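Local coordinates for RctB replication initiator protein (PDB 5UBE) that initiates replication of the second chromosome of Vibrio cholerae, binding DNA probably through helix-turn-helix domains, at residues Glu46-Ile51 with Val91-Gln96. Sequence-based numbering, arbitrary orientation.
Sequences ELLNLI and VGLFKQ
Leu48 forks between Leu93 and Phe94, giving each of its methyls a different partner. Leu48 CD1 meets Leu93 CD1 at 3.7 Å, the two leucine side chains crossing at about a right angle, while Leu48 CD2 approaches the far end of the aromatic ring, 3.6 Å from Phe94 CZ and 3.8 Å from Phe94 CE2. One turn on, Ile51 reaches the same ring more loosely, Ile51 CD1 lying 4.1 Å from Phe94 CZ; both aliphatic tips come to the ring obliquely. With CG anti to the carbonyl carbon (chi1 -67°), Phe94 brings the CZ end of its ring against both methyls, its side chain and that of Ile51 coming from opposite directions. No hydrogen bond joins the two segments, so apolar packing alone links them, and all four touching residues are buried. Just before Leu93 in the chain, a Schellman motif ends helix 78-91: Gly92, with positive phi, is its C' residue, and Leu93 N returns to Ala88 O. The contact thus packs helix 42-55 of the helix-turn-helix domain against the start of an outer sheet strand. Phe114 of the adjoining strand 108-114 and Phe21 also meet the Phe94 ring, Leu85 of helix 78-91 touches it, and Tyr34 of helix 26-34 packs on both Leu48 and Leu93.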
ATOM      1  N   GLU A  46       0.929 -11.664   1.493  1.00 35.03           N
ATOM      2  CA  GLU A  46       1.434 -11.606   0.122  1.00 37.70           C
ATOM      3  C   GLU A  46       1.465 -10.177  -0.402  1.00 31.92           C
ATOM      4  O   GLU A  46       2.489  -9.710  -0.917  1.00 31.33           O
ATOM      5  CB  GLU A  46       0.566 -12.470  -0.796  1.00 41.59           C
ATOM      6  CG  GLU A  46       0.777 -13.969  -0.704  1.00 46.22           C
ATOM      7  CD  GLU A  46      -0.189 -14.725  -1.614  1.00 62.96           C
ATOM      8  OE1 GLU A  46      -1.107 -14.077  -2.176  1.00 52.57           O
ATOM      9  OE2 GLU A  46      -0.030 -15.957  -1.765  1.00 67.37           O
ATOM     10  N   LEU A  47       0.329  -9.479  -0.323  1.00 29.57           N
ATOM     11  CA  LEU A  47       0.299  -8.071  -0.698  1.00 31.68           C
ATOM     12  C   LEU A  47       1.354  -7.272   0.070  1.00 30.36           C
ATOM     13  O   LEU A  47       2.100  -6.490  -0.526  1.00 29.70           O
ATOM     14  CB  LEU A  47      -1.095  -7.489  -0.451  1.00 29.37           C
ATOM     15  CG  LEU A  47      -1.186  -5.986  -0.720  1.00 32.39           C
ATOM     16  CD1 LEU A  47      -1.044  -5.734  -2.204  1.00 32.29           C
ATOM     17  CD2 LEU A  47      -2.471  -5.372  -0.182  1.00 34.85           C
ATOM     18  N   LEU A  48       1.436  -7.461   1.400  1.00 28.96           N
ATOM     19  CA  LEU A  48       2.376  -6.676   2.205  1.00 29.50           C
ATOM     20  C   LEU A  48       3.820  -6.917   1.771  1.00 33.98           C
ATOM     21  O   LEU A  48       4.593  -5.968   1.597  1.00 32.40           O
ATOM     22  CB  LEU A  48       2.207  -6.983   3.698  1.00 26.87           C
ATOM     23  CG  LEU A  48       0.783  -6.816   4.221  1.00 30.77           C
ATOM     24  CD1 LEU A  48       0.767  -6.933   5.722  1.00 34.90           C
ATOM     25  CD2 LEU A  48       0.167  -5.495   3.762  1.00 38.92           C
ATOM     26  N   ASN A  49       4.198  -8.185   1.582  1.00 30.64           N
ATOM     27  CA  ASN A  49       5.550  -8.488   1.122  1.00 32.38           C
ATOM     28  C   ASN A  49       5.834  -7.834  -0.226  1.00 36.03           C
ATOM     29  O   ASN A  49       6.952  -7.371  -0.480  1.00 30.61           O
ATOM     30  CB  ASN A  49       5.743 -10.002   1.028  1.00 40.58           C
ATOM     31  CG  ASN A  49       5.927 -10.650   2.384  1.00 44.99           C
ATOM     32  OD1 ASN A  49       6.215  -9.971   3.364  1.00 44.09           O
ATOM     33  ND2 ASN A  49       5.775 -11.971   2.444  1.00 44.49           N
ATOM     34  N   LEU A  50       4.830  -7.791  -1.106  1.00 30.86           N
ATOM     35  CA  LEU A  50       5.018  -7.199  -2.427  1.00 30.54           C
ATOM     36  C   LEU A  50       5.312  -5.709  -2.324  1.00 31.02           C
ATOM     37  O   LEU A  50       6.265  -5.209  -2.938  1.00 28.01           O
ATOM     38  CB  LEU A  50       3.778  -7.433  -3.278  1.00 31.52           C
ATOM     39  CG  LEU A  50       3.899  -7.269  -4.789  1.00 45.48           C
ATOM     40  CD1 LEU A  50       4.837  -8.321  -5.369  1.00 39.28           C
ATOM     41  CD2 LEU A  50       2.507  -7.379  -5.403  1.00 40.48           C
ATOM     42  N   ILE A  51       4.478  -4.982  -1.574  1.00 29.01           N
ATOM     43  CA  ILE A  51       4.718  -3.561  -1.322  1.00 35.17           C
ATOM     44  C   ILE A  51       6.125  -3.345  -0.778  1.00 32.48           C
ATOM     45  O   ILE A  51       6.877  -2.494  -1.262  1.00 30.92           O
ATOM     46  CB  ILE A  51       3.665  -3.012  -0.342  1.00 33.00           C
ATOM     47  CG1 ILE A  51       2.254  -3.077  -0.956  1.00 27.08           C
ATOM     48  CG2 ILE A  51       4.065  -1.588   0.121  1.00 28.99           C
ATOM     49  CD1 ILE A  51       1.148  -3.145   0.075  1.00 25.97           C
ATOM     50  N   VAL A  91      -8.680  -5.096   8.943  1.00 34.51           N
ATOM     51  CA  VAL A  91      -7.968  -5.537  10.136  1.00 31.75           C
ATOM     52  C   VAL A  91      -7.326  -4.349  10.866  1.00 39.74           C
ATOM     53  O   VAL A  91      -7.124  -4.396  12.086  1.00 49.35           O
ATOM     54  CB  VAL A  91      -6.932  -6.609   9.752  1.00 33.69           C
ATOM     55  CG1 VAL A  91      -5.759  -6.647  10.757  1.00 36.88           C
ATOM     56  CG2 VAL A  91      -7.586  -7.967   9.673  1.00 35.30           C
ATOM     57  N   GLY A  92      -7.019  -3.270  10.159  1.00 34.99           N
ATOM     58  CA  GLY A  92      -6.394  -2.111  10.753  1.00 29.90           C
ATOM     59  C   GLY A  92      -4.936  -1.911  10.393  1.00 34.57           C
ATOM     60  O   GLY A  92      -4.251  -1.165  11.094  1.00 30.18           O
ATOM     61  N   LEU A  93      -4.453  -2.531   9.309  1.00 31.31           N
ATOM     62  CA  LEU A  93      -3.039  -2.473   8.945  1.00 32.88           C
ATOM     63  C   LEU A  93      -2.653  -1.146   8.304  1.00 34.34           C
ATOM     64  O   LEU A  93      -1.491  -0.736   8.398  1.00 31.01           O
ATOM     65  CB  LEU A  93      -2.687  -3.619   7.987  1.00 28.94           C
ATOM     66  CG  LEU A  93      -2.986  -5.020   8.510  1.00 34.80           C
ATOM     67  CD1 LEU A  93      -2.306  -6.049   7.647  1.00 36.77           C
ATOM     68  CD2 LEU A  93      -2.534  -5.152   9.950  1.00 38.30           C
ATOM     69  N   PHE A  94      -3.598  -0.467   7.662  1.00 32.42           N
ATOM     70  CA  PHE A  94      -3.335   0.742   6.901  1.00 31.91           C
ATOM     71  C   PHE A  94      -4.242   1.871   7.350  1.00 32.72           C
ATOM     72  O   PHE A  94      -5.456   1.681   7.495  1.00 39.27           O
ATOM     73  CB  PHE A  94      -3.588   0.542   5.398  1.00 37.21           C
ATOM     74  CG  PHE A  94      -2.649  -0.392   4.733  1.00 35.28           C
ATOM     75  CD1 PHE A  94      -1.338  -0.009   4.482  1.00 33.44           C
ATOM     76  CD2 PHE A  94      -3.092  -1.640   4.304  1.00 30.59           C
ATOM     77  CE1 PHE A  94      -0.466  -0.864   3.834  1.00 35.49           C
ATOM     78  CE2 PHE A  94      -2.230  -2.501   3.660  1.00 40.27           C
ATOM     79  CZ  PHE A  94      -0.922  -2.115   3.415  1.00 26.49           C
ATOM     80  N   LYS A  95      -3.658   3.056   7.502  1.00 40.88           N
ATOM     81  CA  LYS A  95      -4.423   4.292   7.538  1.00 39.52           C
ATOM     82  C   LYS A  95      -4.661   4.773   6.110  1.00 43.85           C
ATOM     83  O   LYS A  95      -3.700   5.021   5.359  1.00 35.30           O
ATOM     84  CB  LYS A  95      -3.688   5.355   8.339  1.00 40.62           C
ATOM     85  CG  LYS A  95      -4.476   6.633   8.532  1.00 52.54           C
ATOM     86  CD  LYS A  95      -3.722   7.593   9.437  1.00 64.97           C
ATOM     87  CE  LYS A  95      -4.525   8.855   9.699  1.00 70.18           C
ATOM     88  NZ  LYS A  95      -3.704   9.893  10.376  1.00 73.68           N
ATOM     89  N   GLN A  96      -5.935   4.907   5.742  1.00 39.96           N
ATOM     90  CA  GLN A  96      -6.313   5.436   4.435  1.00 47.12           C
ATOM     91  C   GLN A  96      -6.305   6.958   4.476  1.00 53.47           C
ATOM     92  O   GLN A  96      -7.028   7.571   5.271  1.00 61.01           O
ATOM     93  CB  GLN A  96      -7.687   4.928   4.018  1.00 43.26           C
ATOM     94  CG  GLN A  96      -7.778   3.426   3.878  1.00 49.88           C
ATOM     95  CD  GLN A  96      -8.977   3.013   3.044  1.00 51.77           C
ATOM     96  OE1 GLN A  96      -9.997   2.590   3.586  1.00 57.45           O
ATOM     97  NE2 GLN A  96      -8.863   3.140   1.714  1.00 48.82           N
TER